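Local structure of uroporphyrinogen III synthase (Thermus thermophilus, 1WCW) at residues A[29-34]-A[247-252]; A[40-45]-A[162-167]; A[50-55]-A[156-161]; A[61-66]-A[133-138]; A[217-222]-A[235-240]. The protein probably catalyses cyclisation of the linear tetrapyrrole hydroxymethylbilane to uroporphyrinogen III, with inversion of ring D, in haem and related tetrapyrrole biosynthesis. One frame throughout, in Å; residues are numbered along the deposited sequence.

Contact 1 of 5, residues A[29-34]-A[247-252]; sequences LGFTPL and SLLQGF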
# COMPACT_ATOMS: atom_id res chain seq x y z
N LEU A 29 8.32 15.80 19.54
CA LEU A 29 7.13 15.58 20.37
C LEU A 29 7.43 14.87 21.66
O LEU A 29 6.53 14.57 22.44
CB LEU A 29 6.08 14.79 19.54
CG LEU A 29 5.55 15.55 18.33
CD1 LEU A 29 4.61 14.67 17.53
CD2 LEU A 29 4.83 16.82 18.76
N GLY A 30 8.69 14.57 21.90
CA GLY A 30 9.06 13.90 23.14
C GLY A 30 9.06 12.38 23.15
O GLY A 30 9.19 11.74 24.19
N PHE A 31 8.90 11.79 21.98
CA PHE A 31 8.97 10.32 21.90
C PHE A 31 10.37 9.83 21.55
O PHE A 31 11.18 10.58 21.05
CB PHE A 31 8.05 9.84 20.77
CG PHE A 31 6.55 10.08 20.98
CD1 PHE A 31 5.84 10.96 20.18
CD2 PHE A 31 5.84 9.33 21.91
CE1 PHE A 31 4.43 11.09 20.30
CE2 PHE A 31 4.44 9.45 22.04
CZ PHE A 31 3.76 10.34 21.21
N THR A 32 10.64 8.57 21.85
CA THR A 32 11.91 7.94 21.42
C THR A 32 11.50 7.15 20.13
O THR A 32 10.81 6.12 20.24
CB THR A 32 12.42 6.96 22.45
OG1 THR A 32 12.76 7.72 23.62
CG2 THR A 32 13.68 6.26 21.92
N PRO A 33 12.01 7.56 18.95
CA PRO A 33 11.66 6.86 17.72
C PRO A 33 12.56 5.69 17.44
O PRO A 33 13.77 5.73 17.72
CB PRO A 33 11.81 7.91 16.65
CG PRO A 33 12.88 8.85 17.20
CD PRO A 33 12.74 8.84 18.67
N LEU A 34 11.99 4.60 16.95
CA LEU A 34 12.78 3.44 16.49
C LEU A 34 12.34 3.12 15.08
O LEU A 34 11.12 3.11 14.79
CB LEU A 34 12.55 2.23 17.33
CG LEU A 34 13.01 2.43 18.79
CD1 LEU A 34 12.55 1.23 19.65
CD2 LEU A 34 14.53 2.52 18.82
N SER A 247 0.21 14.55 12.59
CA SER A 247 -1.13 14.31 13.08
C SER A 247 -1.22 12.94 13.80
O SER A 247 -1.88 12.77 14.85
CB SER A 247 -2.15 14.37 11.91
OG SER A 247 -3.45 14.04 12.33
N LEU A 248 -0.58 11.95 13.19
CA LEU A 248 -0.58 10.62 13.73
C LEU A 248 -0.01 10.62 15.13
O LEU A 248 -0.62 10.12 16.11
CB LEU A 248 0.31 9.80 12.84
CG LEU A 248 0.70 8.45 13.42
CD1 LEU A 248 -0.59 7.66 13.52
CD2 LEU A 248 1.72 7.76 12.51
N LEU A 249 1.16 11.20 15.22
CA LEU A 249 1.86 11.24 16.47
C LEU A 249 1.23 12.08 17.53
O LEU A 249 1.14 11.67 18.70
CB LEU A 249 3.31 11.69 16.30
CG LEU A 249 4.10 10.63 15.51
CD1 LEU A 249 5.46 11.23 15.04
CD2 LEU A 249 4.35 9.43 16.42
N GLN A 250 0.69 13.25 17.13
CA GLN A 250 0.06 14.10 18.08
C GLN A 250 -1.28 13.59 18.51
O GLN A 250 -1.66 13.68 19.70
CB GLN A 250 -0.10 15.51 17.51
CG GLN A 250 1.25 16.03 17.17
CD GLN A 250 1.15 17.43 16.74
OE1 GLN A 250 0.95 18.32 17.59
NE2 GLN A 250 1.24 17.68 15.43
N GLY A 251 -1.99 13.01 17.57
CA GLY A 251 -3.28 12.42 17.90
C GLY A 251 -3.08 11.24 18.87
O GLY A 251 -3.82 11.07 19.86
N PHE A 252 -2.04 10.42 18.59
CA PHE A 252 -1.72 9.36 19.53
C PHE A 252 -1.36 9.88 20.93
O PHE A 252 -1.83 9.37 21.90
CB PHE A 252 -0.56 8.53 18.96
CG PHE A 252 0.01 7.53 19.94
CD1 PHE A 252 -0.79 6.56 20.53
CD2 PHE A 252 1.35 7.56 20.26
CE1 PHE A 252 -0.25 5.64 21.39
CE2 PHE A 252 1.91 6.60 21.16
CZ PHE A 252 1.10 5.65 21.71

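Contact 2 of 5, residues A[40-45]-A[162-167]; sequences ATEKVP and PYRHLP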
# COMPACT_ATOMS: atom_id res chain seq x y z
N ALA A 40 10.95 -3.50 1.36
CA ALA A 40 11.98 -3.06 0.48
C ALA A 40 11.22 -2.72 -0.82
O ALA A 40 10.11 -3.23 -1.06
CB ALA A 40 12.91 -4.16 0.27
N THR A 41 11.73 -1.82 -1.64
CA THR A 41 11.02 -1.49 -2.86
C THR A 41 12.05 -1.46 -3.99
O THR A 41 13.17 -0.96 -3.80
CB THR A 41 10.29 -0.14 -2.70
OG1 THR A 41 9.41 -0.18 -1.54
CG2 THR A 41 9.49 0.16 -3.93
N GLU A 42 11.73 -2.04 -5.15
CA GLU A 42 12.69 -1.99 -6.24
C GLU A 42 11.97 -1.79 -7.53
O GLU A 42 10.89 -2.36 -7.79
CB GLU A 42 13.52 -3.27 -6.31
CG GLU A 42 12.70 -4.51 -6.53
CD GLU A 42 13.51 -5.77 -6.76
OE1 GLU A 42 12.91 -6.77 -7.22
OE2 GLU A 42 14.74 -5.75 -6.49
N LYS A 43 12.53 -0.91 -8.34
CA LYS A 43 11.94 -0.67 -9.64
C LYS A 43 12.30 -1.82 -10.52
O LYS A 43 13.39 -2.38 -10.46
CB LYS A 43 12.48 0.61 -10.30
CG LYS A 43 12.18 1.90 -9.59
CD LYS A 43 10.68 2.20 -9.47
CE LYS A 43 10.44 3.60 -8.88
NZ LYS A 43 8.99 3.81 -8.66
N VAL A 44 11.37 -2.23 -11.37
CA VAL A 44 11.63 -3.29 -12.32
C VAL A 44 12.23 -2.61 -13.61
O VAL A 44 11.66 -1.65 -14.13
CB VAL A 44 10.32 -4.01 -12.69
CG1 VAL A 44 10.59 -4.99 -13.74
CG2 VAL A 44 9.72 -4.79 -11.42
N PRO A 45 13.38 -3.09 -14.12
CA PRO A 45 13.97 -2.48 -15.32
C PRO A 45 12.98 -2.57 -16.41
O PRO A 45 12.36 -3.61 -16.66
CB PRO A 45 15.21 -3.34 -15.59
CG PRO A 45 15.56 -3.85 -14.21
CD PRO A 45 14.20 -4.18 -13.58
N PRO A 162 5.48 -2.42 -12.75
CA PRO A 162 6.65 -1.54 -12.99
C PRO A 162 7.62 -1.45 -11.81
O PRO A 162 8.77 -0.94 -11.92
CB PRO A 162 6.01 -0.19 -13.33
CG PRO A 162 4.64 -0.24 -12.64
CD PRO A 162 4.19 -1.67 -12.67
N TYR A 163 7.14 -1.89 -10.66
CA TYR A 163 7.99 -1.89 -9.47
C TYR A 163 7.43 -2.92 -8.53
O TYR A 163 6.30 -3.42 -8.69
CB TYR A 163 8.07 -0.52 -8.81
CG TYR A 163 6.79 -0.06 -8.12
CD1 TYR A 163 5.75 0.49 -8.83
CD2 TYR A 163 6.62 -0.21 -6.77
CE1 TYR A 163 4.54 0.88 -8.24
CE2 TYR A 163 5.43 0.17 -6.15
CZ TYR A 163 4.41 0.72 -6.88
OH TYR A 163 3.23 1.11 -6.28
N ARG A 164 8.22 -3.27 -7.51
CA ARG A 164 7.80 -4.27 -6.57
C ARG A 164 8.07 -3.87 -5.14
O ARG A 164 9.18 -3.46 -4.81
CB ARG A 164 8.56 -5.59 -6.76
CG ARG A 164 8.37 -6.37 -8.03
CD ARG A 164 9.36 -7.55 -7.98
NE ARG A 164 8.73 -8.81 -8.34
CZ ARG A 164 9.39 -9.94 -8.47
NH1 ARG A 164 8.75 -11.05 -8.80
NH2 ARG A 164 10.71 -9.94 -8.25
N HIS A 165 7.09 -4.02 -4.29
CA HIS A 165 7.30 -3.91 -2.83
C HIS A 165 7.52 -5.35 -2.44
O HIS A 165 6.75 -6.25 -2.85
CB HIS A 165 6.04 -3.39 -2.10
CG HIS A 165 5.87 -1.95 -2.23
ND1 HIS A 165 4.68 -1.33 -2.54
CD2 HIS A 165 6.78 -0.97 -2.11
CE1 HIS A 165 4.87 -0.02 -2.61
NE2 HIS A 165 6.14 0.22 -2.35
N LEU A 166 8.56 -5.59 -1.67
CA LEU A 166 8.84 -6.92 -1.16
C LEU A 166 9.05 -6.84 0.30
O LEU A 166 9.37 -5.79 0.83
CB LEU A 166 10.18 -7.37 -1.67
CG LEU A 166 10.35 -7.42 -3.19
CD1 LEU A 166 11.82 -7.51 -3.59
CD2 LEU A 166 9.57 -8.58 -3.67
N PRO A 167 8.86 -7.92 1.01
CA PRO A 167 9.10 -7.87 2.46
C PRO A 167 10.60 -7.74 2.73
O PRO A 167 11.45 -8.06 1.84
CB PRO A 167 8.59 -9.23 2.95
CG PRO A 167 8.78 -10.15 1.72
CD PRO A 167 8.45 -9.25 0.53
O HOH W 1 9.74 0.19 -14.18

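Contact 3 of 5, residues A[50-55]-A[156-161]; sequences RDQVRA and RVLPLM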
# COMPACT_ATOMS: atom_id res chain seq x y z
N ARG A 50 8.96 -5.09 -20.99
CA ARG A 50 8.69 -4.44 -22.29
C ARG A 50 7.58 -5.13 -23.08
O ARG A 50 6.79 -4.51 -23.81
CB ARG A 50 10.00 -4.32 -23.11
CG ARG A 50 10.43 -5.57 -23.71
CD ARG A 50 11.78 -5.38 -24.34
NE ARG A 50 11.77 -4.60 -25.56
CZ ARG A 50 12.40 -5.03 -26.65
NH1 ARG A 50 12.41 -4.32 -27.76
NH2 ARG A 50 12.97 -6.23 -26.60
N ASP A 51 7.52 -6.45 -22.96
CA ASP A 51 6.55 -7.28 -23.66
C ASP A 51 5.09 -6.89 -23.24
O ASP A 51 4.18 -6.77 -24.08
CB ASP A 51 6.89 -8.73 -23.22
CG ASP A 51 7.79 -8.73 -21.91
OD1 ASP A 51 8.99 -8.32 -21.94
OD2 ASP A 51 7.29 -9.10 -20.82
N GLN A 52 4.95 -6.65 -21.94
CA GLN A 52 3.64 -6.27 -21.39
C GLN A 52 3.26 -4.85 -21.81
O GLN A 52 2.11 -4.59 -22.12
CB GLN A 52 3.68 -6.31 -19.88
CG GLN A 52 4.22 -7.64 -19.28
CD GLN A 52 3.50 -8.85 -19.78
OE1 GLN A 52 2.28 -9.00 -19.60
NE2 GLN A 52 4.26 -9.77 -20.39
N VAL A 53 4.26 -3.95 -21.85
CA VAL A 53 3.98 -2.56 -22.25
C VAL A 53 3.61 -2.52 -23.72
O VAL A 53 2.68 -1.79 -24.13
CB VAL A 53 5.19 -1.64 -21.96
CG1 VAL A 53 4.70 -0.18 -22.24
CG2 VAL A 53 5.60 -1.70 -20.46
N ARG A 54 4.29 -3.31 -24.55
CA ARG A 54 3.94 -3.37 -25.99
C ARG A 54 2.50 -3.87 -26.20
O ARG A 54 1.75 -3.35 -27.04
CB ARG A 54 4.89 -4.31 -26.74
CG ARG A 54 6.29 -3.74 -26.88
CD ARG A 54 7.24 -4.74 -27.59
NE ARG A 54 8.48 -4.08 -27.98
CZ ARG A 54 8.55 -3.05 -28.83
NH1 ARG A 54 9.73 -2.51 -29.11
NH2 ARG A 54 7.45 -2.55 -29.40
N ALA A 55 2.13 -4.87 -25.39
CA ALA A 55 0.78 -5.39 -25.46
C ALA A 55 -0.23 -4.30 -25.10
O ALA A 55 -1.30 -4.15 -25.75
CB ALA A 55 0.61 -6.61 -24.56
N ARG A 156 -9.38 -11.17 -20.40
CA ARG A 156 -8.05 -11.76 -20.30
C ARG A 156 -7.21 -10.68 -19.49
O ARG A 156 -7.23 -9.49 -19.89
CB ARG A 156 -7.41 -11.92 -21.65
CG ARG A 156 -5.98 -12.49 -21.59
CD ARG A 156 -5.42 -12.74 -23.01
NE ARG A 156 -5.40 -11.52 -23.82
CZ ARG A 156 -5.13 -11.44 -25.13
NH1 ARG A 156 -5.14 -10.25 -25.73
NH2 ARG A 156 -4.86 -12.53 -25.84
N VAL A 157 -6.49 -11.10 -18.48
CA VAL A 157 -5.71 -10.15 -17.66
C VAL A 157 -4.31 -9.94 -18.22
O VAL A 157 -3.61 -10.92 -18.54
CB VAL A 157 -5.62 -10.60 -16.20
CG1 VAL A 157 -4.73 -9.63 -15.38
CG2 VAL A 157 -7.02 -10.61 -15.59
N LEU A 158 -3.91 -8.66 -18.40
CA LEU A 158 -2.56 -8.30 -18.87
C LEU A 158 -1.91 -7.62 -17.65
O LEU A 158 -2.21 -6.50 -17.34
CB LEU A 158 -2.70 -7.37 -20.06
CG LEU A 158 -1.39 -6.68 -20.49
CD1 LEU A 158 -0.41 -7.73 -21.07
CD2 LEU A 158 -1.72 -5.65 -21.50
N PRO A 159 -1.05 -8.33 -16.91
CA PRO A 159 -0.44 -7.74 -15.74
C PRO A 159 0.68 -6.77 -16.14
O PRO A 159 1.44 -7.08 -17.07
CB PRO A 159 0.08 -8.95 -14.98
CG PRO A 159 0.45 -9.90 -16.12
CD PRO A 159 -0.61 -9.73 -17.14
N LEU A 160 0.83 -5.68 -15.40
CA LEU A 160 1.93 -4.74 -15.64
C LEU A 160 2.50 -4.40 -14.30
O LEU A 160 1.84 -3.80 -13.49
CB LEU A 160 1.41 -3.46 -16.29
CG LEU A 160 0.78 -3.64 -17.70
CD1 LEU A 160 -0.40 -2.71 -17.84
CD2 LEU A 160 1.80 -3.31 -18.79
N MET A 161 3.76 -4.79 -14.06
CA MET A 161 4.37 -4.56 -12.74
C MET A 161 5.61 -3.71 -12.93
O MET A 161 6.76 -4.27 -13.09
CB MET A 161 4.66 -5.92 -12.13
CG MET A 161 5.14 -5.80 -10.71
SD MET A 161 5.63 -7.43 -10.00
CE MET A 161 4.07 -8.20 -9.98

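Contact 4 of 5, residues A[61-66]-A[133-138]; sequences DLFLAT and VAALQL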
# COMPACT_ATOMS: atom_id res chain seq x y z
N ASP A 61 -9.29 -3.05 -23.27
CA ASP A 61 -10.66 -2.60 -23.02
C ASP A 61 -10.82 -1.95 -21.69
O ASP A 61 -11.64 -1.05 -21.53
CB ASP A 61 -11.54 -3.83 -23.17
CG ASP A 61 -11.45 -4.36 -24.55
OD1 ASP A 61 -11.99 -3.70 -25.44
OD2 ASP A 61 -10.72 -5.38 -24.75
N LEU A 62 -9.99 -2.38 -20.74
CA LEU A 62 -10.07 -1.86 -19.39
C LEU A 62 -8.65 -1.72 -18.86
O LEU A 62 -7.77 -2.55 -19.14
CB LEU A 62 -10.89 -2.82 -18.52
CG LEU A 62 -11.22 -2.43 -17.09
CD1 LEU A 62 -12.56 -3.11 -16.71
CD2 LEU A 62 -10.14 -2.81 -16.19
N PHE A 63 -8.45 -0.66 -18.10
CA PHE A 63 -7.18 -0.42 -17.42
C PHE A 63 -7.49 -0.17 -15.96
O PHE A 63 -8.25 0.71 -15.59
CB PHE A 63 -6.47 0.81 -18.02
CG PHE A 63 -5.15 1.14 -17.31
CD1 PHE A 63 -4.03 0.31 -17.47
CD2 PHE A 63 -5.06 2.21 -16.45
CE1 PHE A 63 -2.82 0.58 -16.72
CE2 PHE A 63 -3.89 2.48 -15.74
CZ PHE A 63 -2.80 1.68 -15.86
N LEU A 64 -6.87 -0.95 -15.08
CA LEU A 64 -7.06 -0.84 -13.66
C LEU A 64 -5.74 -0.43 -12.97
O LEU A 64 -4.73 -1.22 -12.97
CB LEU A 64 -7.59 -2.16 -13.11
CG LEU A 64 -8.27 -2.14 -11.72
CD1 LEU A 64 -8.97 -3.48 -11.57
CD2 LEU A 64 -7.31 -1.90 -10.56
N ALA A 65 -5.73 0.78 -12.44
CA ALA A 65 -4.58 1.31 -11.72
C ALA A 65 -4.75 1.09 -10.23
O ALA A 65 -5.79 1.47 -9.70
CB ALA A 65 -4.46 2.83 -11.98
N THR A 66 -3.69 0.61 -9.57
CA THR A 66 -3.75 0.41 -8.15
C THR A 66 -2.96 1.44 -7.40
O THR A 66 -3.36 1.74 -6.25
CB THR A 66 -3.27 -0.99 -7.75
OG1 THR A 66 -1.91 -1.22 -8.22
CG2 THR A 66 -4.18 -2.08 -8.31
N VAL A 133 -9.57 -7.47 -23.15
CA VAL A 133 -8.37 -7.45 -22.30
C VAL A 133 -8.42 -6.37 -21.23
O VAL A 133 -8.82 -5.25 -21.55
CB VAL A 133 -7.14 -7.20 -23.17
CG1 VAL A 133 -5.91 -7.18 -22.29
CG2 VAL A 133 -7.07 -8.28 -24.22
N ALA A 134 -8.07 -6.78 -20.04
CA ALA A 134 -7.99 -5.86 -18.89
C ALA A 134 -6.54 -5.80 -18.44
O ALA A 134 -5.96 -6.78 -17.98
CB ALA A 134 -8.87 -6.36 -17.72
N ALA A 135 -5.97 -4.61 -18.51
CA ALA A 135 -4.61 -4.37 -18.06
C ALA A 135 -4.67 -4.02 -16.59
O ALA A 135 -5.48 -3.16 -16.19
CB ALA A 135 -4.03 -3.21 -18.83
N LEU A 136 -3.89 -4.69 -15.77
CA LEU A 136 -3.91 -4.49 -14.34
C LEU A 136 -2.52 -4.06 -13.90
O LEU A 136 -1.54 -4.84 -14.06
CB LEU A 136 -4.33 -5.82 -13.67
CG LEU A 136 -4.20 -5.85 -12.17
CD1 LEU A 136 -5.07 -4.85 -11.48
CD2 LEU A 136 -4.60 -7.20 -11.72
N GLN A 137 -2.39 -2.89 -13.33
CA GLN A 137 -1.10 -2.44 -12.83
C GLN A 137 -0.93 -2.93 -11.39
O GLN A 137 -1.79 -2.65 -10.53
CB GLN A 137 -1.07 -0.92 -12.86
CG GLN A 137 0.19 -0.28 -12.23
CD GLN A 137 -0.06 0.15 -10.79
OE1 GLN A 137 0.72 -0.20 -9.87
NE2 GLN A 137 -1.07 0.89 -10.59
N LEU A 138 0.16 -3.66 -11.13
CA LEU A 138 0.51 -4.27 -9.84
C LEU A 138 1.76 -3.61 -9.27
O LEU A 138 2.41 -2.75 -9.89
CB LEU A 138 0.81 -5.71 -10.15
CG LEU A 138 -0.35 -6.49 -10.77
CD1 LEU A 138 0.15 -7.85 -11.31
CD2 LEU A 138 -1.46 -6.66 -9.71

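Contact 5 of 5, residues A[217-222]-A[235-240]; sequences KALAVG and KPFYVD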
# COMPACT_ATOMS: atom_id res chain seq x y z
N LYS A 217 0.88 -0.68 21.48
CA LYS A 217 -0.30 -0.08 20.80
C LYS A 217 -0.04 0.04 19.30
O LYS A 217 0.93 0.69 18.90
CB LYS A 217 -0.58 1.25 21.47
CG LYS A 217 -1.09 1.05 22.91
CD LYS A 217 -1.19 2.36 23.61
CE LYS A 217 -1.77 2.18 25.03
NZ LYS A 217 -0.92 1.34 25.90
N ALA A 218 -0.95 -0.51 18.49
CA ALA A 218 -0.81 -0.40 17.06
C ALA A 218 -1.44 0.87 16.57
O ALA A 218 -2.60 1.19 16.96
CB ALA A 218 -1.43 -1.59 16.40
N LEU A 219 -0.72 1.65 15.78
CA LEU A 219 -1.20 2.91 15.26
C LEU A 219 -1.29 2.77 13.77
O LEU A 219 -0.38 2.20 13.15
CB LEU A 219 -0.25 4.09 15.59
CG LEU A 219 0.28 4.07 17.03
CD1 LEU A 219 1.28 5.19 17.23
CD2 LEU A 219 -0.82 4.18 18.03
N ALA A 220 -2.37 3.30 13.18
CA ALA A 220 -2.55 3.16 11.71
C ALA A 220 -2.77 4.49 11.03
O ALA A 220 -3.62 5.24 11.55
CB ALA A 220 -3.76 2.23 11.39
N VAL A 221 -2.08 4.73 9.96
CA VAL A 221 -2.36 5.92 9.13
C VAL A 221 -3.21 5.38 7.99
O VAL A 221 -2.70 4.63 7.13
CB VAL A 221 -1.08 6.51 8.53
CG1 VAL A 221 -1.44 7.71 7.58
CG2 VAL A 221 -0.19 7.00 9.62
N GLY A 222 -4.51 5.71 8.04
CA GLY A 222 -5.44 5.33 6.97
C GLY A 222 -6.40 4.23 7.39
O GLY A 222 -6.01 3.26 8.14
N LYS A 235 -6.82 -4.85 16.88
CA LYS A 235 -7.55 -3.61 16.80
C LYS A 235 -6.59 -2.42 17.02
O LYS A 235 -5.97 -2.32 18.10
CB LYS A 235 -8.64 -3.59 17.91
CG LYS A 235 -9.48 -2.32 17.89
CD LYS A 235 -10.39 -2.30 19.11
CE LYS A 235 -11.07 -0.99 19.31
NZ LYS A 235 -10.12 0.03 19.81
N PRO A 236 -6.44 -1.50 16.08
CA PRO A 236 -5.54 -0.36 16.29
C PRO A 236 -5.96 0.44 17.48
O PRO A 236 -7.20 0.64 17.71
CB PRO A 236 -5.68 0.49 15.06
CG PRO A 236 -6.37 -0.37 14.06
CD PRO A 236 -7.10 -1.46 14.77
N PHE A 237 -5.01 0.95 18.24
CA PHE A 237 -5.33 1.78 19.37
C PHE A 237 -5.74 3.14 18.80
O PHE A 237 -6.60 3.85 19.39
CB PHE A 237 -4.06 1.96 20.25
CG PHE A 237 -4.26 2.89 21.42
CD1 PHE A 237 -4.94 2.44 22.54
CD2 PHE A 237 -3.78 4.20 21.36
CE1 PHE A 237 -5.14 3.30 23.62
CE2 PHE A 237 -3.98 5.08 22.44
CZ PHE A 237 -4.66 4.61 23.57
N TYR A 238 -5.12 3.65 17.76
CA TYR A 238 -5.42 4.96 17.18
C TYR A 238 -5.28 4.89 15.67
O TYR A 238 -4.34 4.28 15.12
CB TYR A 238 -4.43 5.96 17.75
CG TYR A 238 -4.56 7.35 17.24
CD1 TYR A 238 -5.54 8.22 17.72
CD2 TYR A 238 -3.79 7.77 16.19
CE1 TYR A 238 -5.73 9.51 17.06
CE2 TYR A 238 -3.96 9.00 15.57
CZ TYR A 238 -4.94 9.84 16.01
OH TYR A 238 -5.04 11.00 15.25
N VAL A 239 -6.24 5.49 14.95
CA VAL A 239 -6.25 5.54 13.50
C VAL A 239 -6.27 7.00 13.04
O VAL A 239 -7.21 7.75 13.41
CB VAL A 239 -7.44 4.82 12.88
CG1 VAL A 239 -7.41 4.88 11.35
CG2 VAL A 239 -7.46 3.38 13.36
N ASP A 240 -5.29 7.40 12.27
CA ASP A 240 -5.22 8.79 11.76
C ASP A 240 -5.66 8.81 10.30
O ASP A 240 -5.25 7.99 9.49
CB ASP A 240 -3.83 9.29 11.81
CG ASP A 240 -3.78 10.77 11.61
OD1 ASP A 240 -3.95 11.52 12.60
OD2 ASP A 240 -3.56 11.14 10.47
O HOH W 2 -3.34 -2.07 19.22

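Contact 1 of 5, residues A[29-34]-A[247-252]
Leu29 and Phe31 reach from the turn after helix 19-28 to the flank of helix 245-260, where Leu249, Gln250 and Phe252 receive them. The aliphatic part belongs to Leu29. Its CD1 branch presses on CB of Leu249 at 3.5 Å, tighter than an ordinary carbon-carbon contact. The same methyl lies 3.6 Å from CG of Gln250, whose chain it crosses at about a right angle. Gln250 suits this border because its CG is apolar while its amide turns elsewhere, NE2 bonding to the carbonyl of Gly246 in the same helix. The aromatic part joins Phe31 to Phe252. Their planes differ by only 20°, and the rings are near parallel but displaced, with little overlap, centroids 5.8 Å apart. With CG anti to its backbone N (chi1 171°), Phe252 extends from the helix toward Phe31, and its CD2 comes within 3.8 Å of Phe31 CZ. The contact belongs to the alpha/beta domain built on the five-stranded parallel sheet: helix 245-260 packs on strand 217-221, where Phe252 also meets Leu219, and reaches the turn that leads into strand 32-35. Polar contact across the two segments is slight: Leu249 O sits near the plane of the Phe31 ring at its edge, 3.7 Å from CE1, where the weakly positive C-H rim can face a carbonyl. Further along the helix, Lys253 bonds to Leu29 O through NZ and makes a cation-pi contact with Phe31. Between the two apolar residues Gly30 ends helix 19-28 in a Schellman motif; its positive phi would jam any CB against the carbonyl O of Leu29.

Contact 2 of 5, residues A[40-45]-A[162-167]
Glu42 and Arg164 face each other as a hydrogen-bonded antiparallel pair: Glu42 N donates to Arg164 O at 2.9 Å, and Arg164 N returns a bond to Glu42 O at 2.8 Å. Ala40 and Leu166 form a second such pair. Beyond them Val44 N reaches Pro162 O at 3.0 Å from above the carbonyl plane, 43° out of it. A water donates to both Pro162 O and Val44 O, bridging the two chains where the ladder ends. Over the backbone, Glu42 and Arg164 lie side by side with carboxylate and guanidinium nearly coplanar, though their salt bridge is long, OE1 to NH2 4.0 Å. Charged tips suit this exposed face. Strand 39-43 and the final part of strand 155-167 form the two-stranded antiparallel ladder that links the two alpha/beta domains, as in other uroporphyrinogen III synthases. Its other face carries Thr41, Lys43, Tyr163 and His165. CD of Lys43 rests 3.8 Å from CB of Tyr163. The imidazole of His165 runs alongside Thr41, and CE2 of Tyr163 lies over one of its faces, offset toward the rim. An alanine at His165 would take away the ring and would probably open a gap beside Thr41 CG2 and beneath CE2 of Tyr163. Further out, Asp73 takes the ammonium of Lys43 in a salt bridge, and Thr67 fixes the hydroxyl of Tyr163.

Contact 3 of 5, residues A[50-55]-A[156-161]
Helix 50-57 lies across strand 155-167 in the mixed alpha/beta sheet, and Gln52 and Ala55, one turn apart, meet Leu158, Pro159 and Leu160. The two axes run at 128° and approach to 8.3 Å, and the contact rests on a few side chains. Leu158 sends CD1 to CB of Ala55 at 3.8 Å, where a small residue lets the helix settle close. The same CD1 lies 3.3 Å from OE1 of Gln52, whose side chain passes that of Leu158 in the opposite direction. CD2 of Leu160 lies 3.7 Å from CB of Gln52 and also touches that residue's carbonyl O. The layering is that of an alpha/beta sandwich: Leu158 and Leu160 bond through their backbones to strand 132-137, and Pro159 between them, which has no N-H, costs none of those bonds. Val53, mostly turned from the strand, packs with Leu160 on Leu74 of helix 68-80. Gln52 carries the polar part of the contact. The bend at chi2 (-54°) turns CD toward the strand, and OE1 stands 3.3 Å from Pro159 O, two acceptors with no hydrogen bond between them. What holds the amide there is its other end: NE2 donates to Asp51 OD2 at 3.1 Å, almost straight and in the amide plane, using the anti lone pair of that carboxylate oxygen.

Contact 4 of 5, residues A[61-66]-A[133-138]
Phe63 and Ala135 sit side by side in the parallel core of the mixed sheet, strand 62-65 running beside strand 132-137 in the manner of an alpha/beta fold. Phe63 has CG anti to its backbone N (chi1 178°), and its CD1 edge meets CB of Ala135 at 3.8 Å, near the ring plane. A methyl is small enough to fit beside that ring. This face packs on helix 99-107 through Phe63 and Ala65. Leu62, Ala134, Leu64 and Leu136 occupy the other face, where the last three meet helix 144-152. There Leu64 and Leu136 both have CG anti to the backbone N and run alongside each other, CD2 of Leu64 3.8 Å from CD1 of Leu136. Backbone bonds join Leu62 O to Ala135 N, Ala135 O to Leu64 N and Leu64 O to Gln137 N. At the start of the pairing, Val133 O takes two donors, Asp61 N and the longer Leu62 N. With CG beside its backbone N (chi1 -62°), the short Asp61 side chain brings its carboxylate to the neighbouring strand, where OD2 accepts Val133 N at 2.9 Å through the anti lone pair. At the far end Thr66 keeps OG1 between its own N and carbonyl carbon (chi1 58°), and that hydroxyl donates to Gln137 O at 2.7 Å from above the carbonyl plane.

Contact 5 of 5, residues A[217-222]-A[235-240]
Lys217 lays its aliphatic chain along Phe237, with CD over the centre of the ring, 3.7 Å above it. This CH-pi contact, 7° off the ring normal, is one tight part of the interface; the backbone pairing is the other. Phe237 N bonds to Ala218 O at 2.7 Å, and Ala220 exchanges bonds with Tyr238 O and Asp240 N. An alanine at Phe237 would remove the ring and would probably leave the outer methylenes of Lys217 without their flat support, free to turn more. Side chains farther along meet more loosely: CB of Ala220 is 4.3 Å from CG2 of Val239, and CD2 of Leu219 is 4.0 Å from CB of Tyr238. At the edge, a water bridges Ala218 N and Lys235 O, and NZ of Lys217, 5.5 Å from the Phe237 centroid, adds at most a weak attraction. Lysine suits this partly exposed end, pairing apolar methylenes with a charged tip. Tyr238 OH donates to Asp240 OD1 at 2.9 Å, an oxygen that Ser247 also grips. Gly222, whose positive phi would crowd a CB against the preceding carbonyl, bonds through N to Asp240 O and serves as N-cap of helix 223-231. That helix makes the beta-alpha-beta crossover and covers Ala220 and Val239, while helix 245-260 covers Leu219 and Val221; strand 238-240 is one of the sheet's two outermost strands.

The contacts fall into two groups, one for each sheet. Contacts 1 and 5, with centres about 12 Å apart, belong to the five-stranded parallel sheet and touch each other through helix 245-260, which follows strand 238-240 in the chain. Contacts 2, 3 and 4 share the mixed sheet: contacts 2 and 3 both use strand 155-167, and contact 3 lies about 9 Å from contact 4 between centres. Contacts 1 and 3 are about 42 Å apart. Along the chain contact 4 nests inside 3, 3 inside 2, and 2 and 5, in series, inside 1. The first domain is thus built from both ends of the chain, the second being inserted between, with contact 2 at the crossing.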